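Local coordinates for protein FAD-dependent oxidoreductase (Actinomadura kijaniata, PDB 3M9V) that probably carries out a flavin-dependent oxidation of a dTDP-linked sugar in the biosynthesis of D-kijanose, as a member of the acyl-CoA dehydrogenase family, at residues L217-S222 against G265-V270; Y275-A280 against H371-L376; A298-R303 against S356-L361; R349-I354 against R378-G383. All coordinates share one frame; numbering follows the deposited sequence. Where two conformers were deposited one is given.

In the fold
Contacts 2, 3 and 4 lie wholly in the C-terminal helical domain of the acyl-CoA dehydrogenase fold, while contact 1 joins it to the middle domain. Helix 264-283 serves contacts 1 and 2, helix 329-362 contacts 3 and 4, and helix 372-379 begins in contact 2 and leads into contact 4. Along the chain contact 1 closes first; contact 3 is nested within contact 2, and contact 4 crosses both. Centres of contacts 1 and 4 are about 9 Å apart, bridged by M219 N to D379 OD1 (2.8 Å); those of contacts 2 and 3 are about 11 Å apart. The shared helices make the four contacts one continuous packing unit, with contacts 1 and 4 nearer the FMN-binding residue F385.

Contact 1: residues L217-S222 against G265-V270; sequences LGMRAS and GVYVGV
M219 makes a small, buried apolar contact with V266 and Y267, joining the loop between strands 208-210 and 225-234 of the middle domain to helix 264-283 of the C-terminal domain. Only 96 Å² is buried in all, and on the loop side the thioether methyl does the touching. M219 CE lies 3.7 Å from Y267 CE1, approaching the ring obliquely, and 3.9 Å from Y267 OH. The same methyl reaches V266 CG1 at 4.2 Å. With CG beside the backbone N and a bend at chi2 (-53°), the chain then runs extended through SD, which delivers the methyl to the helix although the closest CA atoms, M219 and V266, are 11.0 Å apart.

The base of this long arm is fixed by polar bonds. A type I turn runs from M219 to S222, and M219 O accepts both S222 N (3.1 Å) and S222 OG (2.7 Å), the hydroxyl tilted 18° from the carbonyl plane; W214 NE1 is a further partner. L100 and A96 of helix 96-118 also pack on the methionine. The methyl's hold on V266 and Y267 is thus van der Waals alone, while the adjoining backbone is tied to the C-terminal domain by the M219 N to D379 OD1 hydrogen bond.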
loop_
_atom_site.group_PDB
_atom_site.type_symbol
_atom_site.label_atom_id
_atom_site.label_comp_id
_atom_site.label_asym_id
_atom_site.label_seq_id
_atom_site.Cartn_x
_atom_site.Cartn_y
_atom_site.Cartn_z
ATOM N N LEU A 217 25.248 2.002 -3.832
ATOM C CA LEU A 217 24.449 2.963 -3.072
ATOM C C LEU A 217 24.491 2.403 -1.645
ATOM O O LEU A 217 24.791 3.126 -0.690
ATOM C CB LEU A 217 23.028 3.001 -3.640
ATOM C CG LEU A 217 21.963 3.689 -2.769
ATOM C CD1 LEU A 217 22.252 5.159 -2.443
ATOM C CD2 LEU A 217 20.593 3.455 -3.374
ATOM N N GLY A 218 24.231 1.099 -1.504
ATOM C CA GLY A 218 24.449 0.370 -0.248
ATOM C C GLY A 218 25.301 -0.882 -0.437
ATOM O O GLY A 218 25.854 -1.071 -1.526
ATOM N N MET A 219 25.372 -1.749 0.580
ATOM C CA MET A 219 26.241 -2.936 0.602
ATOM C C MET A 219 27.665 -2.484 0.225
ATOM O O MET A 219 28.406 -3.176 -0.487
ATOM C CB MET A 219 25.757 -4.081 -0.310
ATOM C CG MET A 219 24.385 -4.708 0.052
ATOM S SD MET A 219 24.374 -5.219 1.807
ATOM C CE MET A 219 22.730 -5.924 1.942
ATOM N N ARG A 220 28.027 -1.302 0.713
ATOM C CA ARG A 220 29.241 -0.657 0.242
ATOM C C ARG A 220 30.515 -1.410 0.600
ATOM O O ARG A 220 31.514 -1.318 -0.122
ATOM C CB ARG A 220 29.274 0.830 0.615
ATOM C CG ARG A 220 28.342 1.633 -0.269
ATOM C CD ARG A 220 28.307 3.108 0.170
ATOM N NE ARG A 220 29.651 3.678 0.140
ATOM C CZ ARG A 220 30.329 4.022 -0.954
ATOM N NH1 ARG A 220 29.823 3.904 -2.181
ATOM N NH2 ARG A 220 31.557 4.503 -0.800
ATOM N N ALA A 221 30.452 -2.177 1.680
ATOM C CA ALA A 221 31.628 -2.869 2.187
ATOM C C ALA A 221 31.675 -4.322 1.735
ATOM O O ALA A 221 32.522 -5.081 2.238
ATOM C CB ALA A 221 31.696 -2.824 3.715
ATOM N N SER A 222 30.796 -4.724 0.817
ATOM C CA SER A 222 30.625 -6.159 0.554
ATOM C C SER A 222 31.610 -6.692 -0.480
ATOM O O SER A 222 31.649 -7.904 -0.765
ATOM C CB SER A 222 29.201 -6.491 0.069
ATOM O OG SER A 222 28.918 -5.786 -1.130
ATOM N N GLY A 265 17.696 -14.065 5.204
ATOM C CA GLY A 265 18.031 -13.698 6.572
ATOM C C GLY A 265 18.728 -12.354 6.687
ATOM O O GLY A 265 18.589 -11.650 7.696
ATOM N N VAL A 266 19.465 -11.962 5.650
ATOM C CA VAL A 266 20.194 -10.680 5.646
ATOM C C VAL A 266 19.206 -9.509 5.762
ATOM O O VAL A 266 19.308 -8.633 6.627
ATOM C CB VAL A 266 21.121 -10.558 4.425
ATOM C CG1 VAL A 266 21.763 -9.150 4.401
ATOM C CG2 VAL A 266 22.208 -11.671 4.498
ATOM N N TYR A 267 18.169 -9.561 4.940
ATOM C CA TYR A 267 17.225 -8.425 4.791
ATOM C C TYR A 267 16.291 -8.455 5.999
ATOM O O TYR A 267 15.909 -7.393 6.502
ATOM C CB TYR A 267 16.502 -8.508 3.438
ATOM C CG TYR A 267 17.574 -8.475 2.361
ATOM C CD1 TYR A 267 18.285 -7.292 2.140
ATOM C CD2 TYR A 267 17.903 -9.595 1.590
ATOM C CE1 TYR A 267 19.308 -7.216 1.183
ATOM C CE2 TYR A 267 18.929 -9.525 0.618
ATOM C CZ TYR A 267 19.633 -8.348 0.459
ATOM O OH TYR A 267 20.656 -8.201 -0.432
ATOM N N VAL A 268 16.003 -9.655 6.502
ATOM C CA VAL A 268 15.276 -9.723 7.756
ATOM C C VAL A 268 16.083 -9.085 8.902
ATOM O O VAL A 268 15.516 -8.389 9.755
ATOM C CB VAL A 268 14.860 -11.177 8.162
ATOM C CG1 VAL A 268 14.073 -11.127 9.473
ATOM C CG2 VAL A 268 14.036 -11.892 7.060
ATOM N N GLY A 269 17.392 -9.322 8.971
ATOM C CA GLY A 269 18.194 -8.680 10.034
ATOM C C GLY A 269 18.289 -7.172 9.932
ATOM O O GLY A 269 18.233 -6.458 10.948
ATOM N N VAL A 270 18.404 -6.669 8.700
ATOM C CA VAL A 270 18.325 -5.218 8.451
ATOM C C VAL A 270 17.019 -4.605 8.967
ATOM O O VAL A 270 17.032 -3.578 9.674
ATOM C CB VAL A 270 18.584 -4.871 6.961
ATOM C CG1 VAL A 270 18.405 -3.375 6.713
ATOM C CG2 VAL A 270 20.048 -5.233 6.606
#

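Contact 2: residues Y275-A280 against H371-L376; sequences YDTAVA and HPLARL
A helix N-cap built by H371 opens helix 372-379, and the side chains at this helix start pack against helix 264-283 in the C-terminal helical domain of the acyl-CoA dehydrogenase fold. H371 sits at the N-cap position and its ND1 accepts from L373 N at 3.0 Å, with an N-H...acceptor angle of 166° and the donor only 14° out of the imidazole plane. CG of H371 is anti to the backbone N (chi1 -166°), which folds the ring back beside the first turn, where P372 CD lies against one face, offset toward the rim, and CA of L373 stands at the edge.

Across the interface T277 supplies the touching group. Its methyl CG2 lies 4.1 Å from H371 CE1, approaching the ring obliquely, and 4.2 Å from L373 CG. The T277 side chain slides past those of H371 and L373 in the opposite direction. The threonine hydroxyl turns to its own helix and bonds A273 O, leaving the methyl for the interface. An alanine in place of H371 would remove the imidazole, so that L373 N would probably lose its capping acceptor and T277 CG2 its contact with CE1.

V362 of helix 329-362 touches both H371 and L373, extending the packing to a third helix. The two segments bury 154 Å² and are closest in backbone at T277 and L373, whose CA atoms are 7.7 Å apart.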
loop_
_atom_site.group_PDB
_atom_site.type_symbol
_atom_site.label_atom_id
_atom_site.label_comp_id
_atom_site.label_asym_id
_atom_site.label_seq_id
_atom_site.Cartn_x
_atom_site.Cartn_y
_atom_site.Cartn_z
ATOM N N TYR A 275 14.108 -1.505 13.338
ATOM C CA TYR A 275 13.061 -1.449 14.339
ATOM C C TYR A 275 13.678 -1.216 15.728
ATOM O O TYR A 275 13.179 -0.373 16.482
ATOM C CB TYR A 275 12.355 -2.789 14.339
ATOM C CG TYR A 275 11.164 -2.891 15.262
ATOM C CD1 TYR A 275 10.259 -1.838 15.400
ATOM C CD2 TYR A 275 10.924 -4.039 15.984
ATOM C CE1 TYR A 275 9.142 -1.948 16.250
ATOM C CE2 TYR A 275 9.800 -4.171 16.804
ATOM C CZ TYR A 275 8.913 -3.142 16.911
ATOM O OH TYR A 275 7.830 -3.330 17.744
ATOM N N ASP A 276 14.734 -1.973 16.044
ATOM C CA ASP A 276 15.407 -1.876 17.341
ATOM C C ASP A 276 15.939 -0.480 17.599
ATOM O O ASP A 276 15.849 0.012 18.724
ATOM C CB ASP A 276 16.613 -2.811 17.392
ATOM C CG ASP A 276 16.188 -4.250 17.540
ATOM O OD1 ASP A 276 15.002 -4.540 17.784
ATOM O OD2 ASP A 276 17.050 -5.103 17.319
ATOM N N THR A 277 16.510 0.127 16.564
ATOM C CA THR A 277 16.943 1.526 16.576
ATOM C C THR A 277 15.834 2.537 16.819
ATOM O O THR A 277 15.984 3.459 17.637
ATOM C CB THR A 277 17.642 1.898 15.248
ATOM O OG1 THR A 277 18.736 0.998 15.067
ATOM C CG2 THR A 277 18.224 3.287 15.314
ATOM N N ALA A 278 14.723 2.350 16.113
ATOM C CA ALA A 278 13.566 3.221 16.272
ATOM C C ALA A 278 12.987 3.123 17.677
ATOM O O ALA A 278 12.733 4.149 18.294
ATOM C CB ALA A 278 12.481 2.932 15.254
ATOM N N VAL A 279 12.815 1.911 18.191
ATOM C CA VAL A 279 12.232 1.713 19.520
ATOM C C VAL A 279 13.154 2.340 20.576
ATOM O O VAL A 279 12.674 3.073 21.445
ATOM C CB VAL A 279 11.963 0.198 19.756
ATOM C CG1 VAL A 279 11.403 -0.097 21.145
ATOM C CG2 VAL A 279 10.966 -0.297 18.711
ATOM N N ALA A 280 14.460 2.091 20.487
ATOM C CA ALA A 280 15.411 2.679 21.432
ATOM C C ALA A 280 15.293 4.200 21.397
ATOM O O ALA A 280 15.204 4.832 22.464
ATOM C CB ALA A 280 16.847 2.206 21.169
ATOM N N HIS A 371 23.854 8.603 10.409
ATOM C CA HIS A 371 22.943 7.882 11.289
ATOM C C HIS A 371 22.803 6.466 10.738
ATOM O O HIS A 371 22.694 6.300 9.518
ATOM C CB HIS A 371 21.571 8.576 11.300
ATOM C CG HIS A 371 20.683 8.108 12.404
ATOM N ND1 HIS A 371 19.946 6.938 12.330
ATOM C CD2 HIS A 371 20.439 8.652 13.621
ATOM C CE1 HIS A 371 19.267 6.796 13.453
ATOM N NE2 HIS A 371 19.550 7.814 14.248
ATOM N N PRO A 372 22.751 5.448 11.616
ATOM C CA PRO A 372 22.562 4.060 11.193
ATOM C C PRO A 372 21.351 3.831 10.288
ATOM O O PRO A 372 21.427 3.009 9.370
ATOM C CB PRO A 372 22.319 3.313 12.514
ATOM C CG PRO A 372 22.998 4.159 13.537
ATOM C CD PRO A 372 22.739 5.569 13.087
ATOM N N LEU A 373 20.244 4.525 10.501
ATOM C CA LEU A 373 19.055 4.256 9.691
ATOM C C LEU A 373 19.297 4.629 8.222
ATOM O O LEU A 373 18.663 4.057 7.329
ATOM C CB LEU A 373 17.810 4.996 10.188
ATOM C CG LEU A 373 17.155 4.385 11.444
ATOM C CD1 LEU A 373 15.959 5.247 11.861
ATOM C CD2 LEU A 373 16.660 2.964 11.153
ATOM N N ALA A 374 20.172 5.612 7.996
ATOM C CA ALA A 374 20.424 6.158 6.674
ATOM C C ALA A 374 21.194 5.094 5.922
ATOM O O ALA A 374 20.987 4.894 4.724
ATOM C CB ALA A 374 21.251 7.429 6.789
ATOM N N ARG A 375 22.073 4.387 6.625
ATOM C CA ARG A 375 22.739 3.258 5.982
ATOM C C ARG A 375 21.809 2.052 5.747
ATOM O O ARG A 375 21.907 1.367 4.723
ATOM C CB ARG A 375 23.979 2.836 6.789
ATOM C CG ARG A 375 24.698 1.631 6.174
ATOM C CD ARG A 375 26.030 1.273 6.846
ATOM N NE ARG A 375 25.905 0.771 8.210
ATOM C CZ ARG A 375 26.102 1.490 9.313
ATOM N NH1 ARG A 375 25.967 0.914 10.492
ATOM N NH2 ARG A 375 26.390 2.785 9.285
ATOM N N LEU A 376 20.940 1.742 6.704
ATOM C CA LEU A 376 20.007 0.615 6.593
ATOM C C LEU A 376 19.042 0.879 5.437
ATOM O O LEU A 376 18.722 -0.050 4.682
ATOM C CB LEU A 376 19.200 0.498 7.876
ATOM C CG LEU A 376 20.077 0.156 9.095
ATOM C CD1 LEU A 376 19.221 -0.351 10.251
ATOM C CD2 LEU A 376 21.108 -0.918 8.741
#

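Contact 3: residues A298-R303 against S356-L361; sequences AEIDSR and SDCLSL
I300 CD1 meets L361 CD1 tip to tip at 3.6 Å, and the same methyl is 3.7 Å from D357 CB and 4.0 Å from C358 SG. One isoleucine end thus touches three residues within about one turn of the facing helix. I300 CG1 also passes D357 CB at 4.0 Å, the two side chains sliding past each other in opposite directions. I300 reaches across with CG1 anti to the carbonyl carbon (chi1 -65°) and an extended chi2 of 162°.

Around this apolar patch, Y275 and A278 of helix 264-283 add to the packing: the former lies on I300, the latter on C358 and L361. Farther out lie charged pairs. R303 NH1 pairs with E299 OE1 one turn back at 3.3 Å, with the carboxylate oxygen at the guanidinium edge; R303 NE is held by E353. E299 and D301 form salt bridges with R349 and R338 of the third subunit, so the outer side of the helix is committed to the tetramer.

Segments 298-303 and 356-361, of helices 291-323 and 329-362, run roughly antiparallel, their axes 10.8 Å apart at closest and 153° between directions. Such antiparallel neighbours fit the C-terminal helical bundle of the acyl-CoA dehydrogenase fold.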
loop_
_atom_site.group_PDB
_atom_site.type_symbol
_atom_site.label_atom_id
_atom_site.label_comp_id
_atom_site.label_asym_id
_atom_site.label_seq_id
_atom_site.Cartn_x
_atom_site.Cartn_y
_atom_site.Cartn_z
ATOM N N ALA A 298 2.959 -0.229 16.124
ATOM C CA ALA A 298 2.152 -1.450 16.098
ATOM C C ALA A 298 2.241 -1.986 14.655
ATOM O O ALA A 298 2.358 -3.190 14.459
ATOM C CB ALA A 298 0.679 -1.163 16.497
ATOM N N GLU A 299 2.208 -1.126 13.645
ATOM C CA GLU A 299 2.185 -1.603 12.258
ATOM C C GLU A 299 3.508 -2.292 11.917
ATOM O O GLU A 299 3.533 -3.371 11.318
ATOM C CB GLU A 299 1.946 -0.454 11.259
ATOM C CG GLU A 299 0.551 0.182 11.290
ATOM C CD GLU A 299 -0.424 -0.599 10.438
ATOM O OE1 GLU A 299 0.040 -1.391 9.567
ATOM O OE2 GLU A 299 -1.645 -0.434 10.666
ATOM N N ILE A 300 4.617 -1.656 12.275
ATOM C CA ILE A 300 5.920 -2.280 12.132
ATOM C C ILE A 300 6.085 -3.593 12.865
ATOM O O ILE A 300 6.606 -4.569 12.314
ATOM C CB ILE A 300 7.055 -1.322 12.565
ATOM C CG1 ILE A 300 7.092 -0.127 11.616
ATOM C CG2 ILE A 300 8.354 -2.073 12.771
ATOM C CD1 ILE A 300 7.865 1.081 12.166
ATOM N N ASP A 301 5.641 -3.624 14.119
ATOM C CA ASP A 301 5.739 -4.850 14.905
ATOM C C ASP A 301 5.039 -5.989 14.159
ATOM O O ASP A 301 5.490 -7.138 14.128
ATOM C CB ASP A 301 5.009 -4.634 16.259
ATOM C CG ASP A 301 5.408 -5.661 17.295
ATOM O OD1 ASP A 301 6.595 -5.698 17.626
ATOM O OD2 ASP A 301 4.596 -6.455 17.782
ATOM N N SER A 302 3.875 -5.702 13.586
ATOM C CA SER A 302 3.167 -6.767 12.869
ATOM C C SER A 302 3.792 -7.092 11.495
ATOM O O SER A 302 3.914 -8.257 11.103
ATOM C CB SER A 302 1.698 -6.358 12.689
ATOM O OG SER A 302 1.011 -7.226 11.790
ATOM N N ARG A 303 4.224 -6.073 10.762
ATOM C CA ARG A 303 4.949 -6.289 9.496
ATOM C C ARG A 303 6.259 -7.071 9.640
ATOM O O ARG A 303 6.567 -7.925 8.818
ATOM C CB ARG A 303 5.250 -4.966 8.784
ATOM C CG ARG A 303 4.016 -4.410 8.033
ATOM C CD ARG A 303 4.221 -3.006 7.403
ATOM N NE ARG A 303 3.594 -3.062 6.089
ATOM C CZ ARG A 303 2.306 -2.830 5.848
ATOM N NH1 ARG A 303 1.498 -2.448 6.829
ATOM N NH2 ARG A 303 1.821 -2.970 4.618
ATOM N N SER A 356 11.893 2.106 6.026
ATOM C CA SER A 356 11.395 3.450 5.759
ATOM C C SER A 356 10.513 3.995 6.886
ATOM O O SER A 356 10.703 5.127 7.348
ATOM C CB SER A 356 10.739 3.526 4.373
ATOM O OG SER A 356 10.172 4.805 4.175
ATOM N N ASP A 357 9.583 3.194 7.394
ATOM C CA ASP A 357 8.698 3.695 8.446
ATOM C C ASP A 357 9.459 4.046 9.724
ATOM O O ASP A 357 8.960 4.856 10.478
ATOM C CB ASP A 357 7.579 2.722 8.833
ATOM C CG ASP A 357 6.506 2.632 7.762
ATOM O OD1 ASP A 357 5.685 1.699 7.816
ATOM O OD2 ASP A 357 6.493 3.460 6.832
ATOM N N CYS A 358 10.575 3.372 9.994
ATOM C CA CYS A 358 11.453 3.631 11.130
ATOM C C CYS A 358 12.063 5.033 11.144
ATOM O O CYS A 358 12.262 5.637 12.210
ATOM C CB CYS A 358 12.538 2.562 11.265
ATOM S SG CYS A 358 11.895 0.983 11.863
ATOM N N LEU A 359 12.319 5.558 9.954
ATOM C CA LEU A 359 12.820 6.917 9.806
ATOM C C LEU A 359 11.764 7.935 10.206
ATOM O O LEU A 359 12.108 9.001 10.730
ATOM C CB LEU A 359 13.248 7.180 8.356
ATOM C CG LEU A 359 14.682 6.714 8.021
ATOM C CD1 LEU A 359 14.708 5.293 7.501
ATOM C CD2 LEU A 359 15.378 7.547 6.975
ATOM N N SER A 360 10.504 7.627 9.918
ATOM C CA SER A 360 9.421 8.468 10.411
ATOM C C SER A 360 9.389 8.475 11.946
ATOM O O SER A 360 9.090 9.520 12.511
ATOM C CB SER A 360 8.064 7.989 9.897
ATOM O OG SER A 360 8.078 8.067 8.488
ATOM N N LEU A 361 9.655 7.360 12.627
ATOM C CA LEU A 361 9.699 7.370 14.086
ATOM C C LEU A 361 10.846 8.195 14.671
ATOM O O LEU A 361 10.662 8.920 15.645
ATOM C CB LEU A 361 9.799 5.949 14.638
ATOM C CG LEU A 361 8.532 5.154 14.307
ATOM C CD1 LEU A 361 8.686 3.664 14.518
ATOM C CD2 LEU A 361 7.440 5.746 15.197
#

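Contact 4: residues R349-I354 against R378-G383; sequences RLAPEI and RDVQAG
A chi1 of 79° places V380 CG1 between its backbone N and carbonyl carbon and CG2 anti to the N, and this spreads the two methyls over A351 and P352. CG2 lies 3.7 Å from A351 CB. CG1 meets the proline, 3.8 Å from P352 CA and 4.0 Å from P352 CB, the two side chains crossing at a slant. Q381 begins pointing away from the helix, but the bend at chi2 (-66°) turns its amide back, bringing OE1 to 4.0 Å from P352 CB.

The amide is gripped by polar partners: OE1 accepts from R384 NH1, while NE2 bonds L377 O and donates to a water at 3.1 Å. That water in turn gives a weak bond to P352 O, forming a polar bridge between the segments. P352 carries no N-H, and helix 329-362 is kinked here, where P352 N has no bond to the preceding turn. With an alanine at V380, both branch methyls would be gone, probably opening a gap beside A351 and P352 and leaving the proline ring less firmly packed.

In the fold, V380 lies in the type I turn D379-A382 at the C-terminal side of helix 372-379, leading toward F385, an FMN-binding residue. V270 of helix 264-283 packs on V380, and L307 of helix 291-323 on A351, so the contact is set among three helices of the C-terminal bundle, 264-283, 291-323 and 329-362.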
loop_
_atom_site.group_PDB
_atom_site.type_symbol
_atom_site.label_atom_id
_atom_site.label_comp_id
_atom_site.label_asym_id
_atom_site.label_seq_id
_atom_site.Cartn_x
_atom_site.Cartn_y
_atom_site.Cartn_z
ATOM N N ARG A 349 9.460 -6.364 -0.552
ATOM C CA ARG A 349 8.529 -5.275 -0.299
ATOM C C ARG A 349 8.447 -4.989 1.195
ATOM O O ARG A 349 8.495 -3.826 1.593
ATOM C CB ARG A 349 7.139 -5.552 -0.881
ATOM C CG ARG A 349 6.318 -4.280 -1.025
ATOM C CD ARG A 349 5.308 -4.373 -2.151
ATOM N NE ARG A 349 5.917 -4.680 -3.443
ATOM C CZ ARG A 349 5.331 -5.454 -4.352
ATOM N NH1 ARG A 349 5.923 -5.709 -5.509
ATOM N NH2 ARG A 349 4.140 -5.970 -4.093
ATOM N N LEU A 350 8.370 -6.006 2.043
ATOM C CA LEU A 350 8.210 -5.703 3.458
ATOM C C LEU A 350 9.440 -5.089 4.108
ATOM O O LEU A 350 9.307 -4.144 4.885
ATOM C CB LEU A 350 7.796 -6.926 4.264
ATOM C CG LEU A 350 6.399 -7.501 4.011
ATOM C CD1 LEU A 350 6.245 -8.864 4.669
ATOM C CD2 LEU A 350 5.345 -6.519 4.464
ATOM N N ALA A 351 10.623 -5.647 3.861
ATOM C CA ALA A 351 11.794 -5.124 4.562
ATOM C C ALA A 351 12.039 -3.636 4.265
ATOM O O ALA A 351 12.181 -2.852 5.207
ATOM C CB ALA A 351 13.033 -6.043 4.426
ATOM N N PRO A 352 12.052 -3.201 2.990
ATOM C CA PRO A 352 12.258 -1.750 2.842
ATOM C C PRO A 352 11.162 -0.857 3.432
ATOM O O PRO A 352 11.458 0.246 3.909
ATOM C CB PRO A 352 12.314 -1.531 1.317
ATOM C CG PRO A 352 12.767 -2.814 0.776
ATOM C CD PRO A 352 12.214 -3.905 1.696
ATOM N N GLU A 353 9.916 -1.323 3.425
ATOM C CA GLU A 353 8.817 -0.581 4.035
ATOM C C GLU A 353 9.047 -0.408 5.527
ATOM O O GLU A 353 8.909 0.686 6.073
ATOM C CB GLU A 353 7.482 -1.323 3.918
ATOM C CG GLU A 353 6.546 -0.812 2.858
ATOM C CD GLU A 353 5.343 -1.747 2.726
ATOM O OE1 GLU A 353 5.049 -2.165 1.579
ATOM O OE2 GLU A 353 4.733 -2.053 3.785
ATOM N N ILE A 354 9.357 -1.499 6.215
ATOM C CA ILE A 354 9.695 -1.340 7.628
ATOM C C ILE A 354 10.813 -0.303 7.865
ATOM O O ILE A 354 10.725 0.578 8.742
ATOM C CB ILE A 354 10.096 -2.722 8.171
ATOM C CG1 ILE A 354 8.862 -3.634 8.190
ATOM C CG2 ILE A 354 10.785 -2.589 9.530
ATOM C CD1 ILE A 354 9.244 -5.093 8.398
ATOM N N ARG A 378 19.758 2.427 2.652
ATOM C CA ARG A 378 20.503 2.011 1.468
ATOM C C ARG A 378 20.738 0.509 1.383
ATOM O O ARG A 378 20.591 -0.060 0.287
ATOM C CB ARG A 378 21.835 2.764 1.408
ATOM C CG ARG A 378 21.571 4.272 1.350
ATOM C CD ARG A 378 22.879 5.093 1.173
ATOM N NE ARG A 378 23.553 5.304 2.449
ATOM C CZ ARG A 378 24.628 4.618 2.848
ATOM N NH1 ARG A 378 25.215 4.864 4.006
ATOM N NH2 ARG A 378 25.196 3.693 2.086
ATOM N N ASP A 379 21.181 -0.115 2.475
ATOM C CA ASP A 379 21.507 -1.541 2.346
ATOM C C ASP A 379 20.256 -2.377 2.077
ATOM O O ASP A 379 20.316 -3.424 1.421
ATOM C CB ASP A 379 22.138 -2.124 3.615
ATOM C CG ASP A 379 23.506 -1.549 3.867
ATOM O OD1 ASP A 379 24.074 -0.938 2.950
ATOM O OD2 ASP A 379 23.982 -1.693 4.999
ATOM N N VAL A 380 19.124 -1.948 2.627
ATOM C CA VAL A 380 17.944 -2.825 2.561
ATOM C C VAL A 380 17.424 -2.969 1.125
ATOM O O VAL A 380 16.660 -3.905 0.861
ATOM C CB VAL A 380 16.774 -2.433 3.508
ATOM C CG1 VAL A 380 15.998 -1.279 2.912
ATOM C CG2 VAL A 380 15.804 -3.619 3.740
ATOM N N GLN A 381 17.845 -2.090 0.214
ATOM C CA GLN A 381 17.364 -2.114 -1.170
ATOM C C GLN A 381 18.045 -3.201 -2.009
ATOM O O GLN A 381 17.517 -3.564 -3.057
ATOM C CB GLN A 381 17.523 -0.750 -1.863
ATOM C CG GLN A 381 17.059 0.492 -1.056
ATOM C CD GLN A 381 15.557 0.519 -0.811
ATOM O OE1 GLN A 381 14.774 -0.095 -1.547
ATOM N NE2 GLN A 381 15.152 1.174 0.270
ATOM N N ALA A 382 19.183 -3.734 -1.561
ATOM C CA ALA A 382 20.022 -4.573 -2.417
ATOM C C ALA A 382 19.322 -5.872 -2.840
ATOM O O ALA A 382 19.596 -6.369 -3.920
ATOM C CB ALA A 382 21.299 -4.912 -1.656
ATOM N N GLY A 383 18.423 -6.436 -2.032
ATOM C CA GLY A 383 17.754 -7.715 -2.332
ATOM C C GLY A 383 16.953 -7.738 -3.629
ATOM O O GLY A 383 16.855 -8.777 -4.301
HETATM O O HOH W 1 12.380 1.851 1.359
#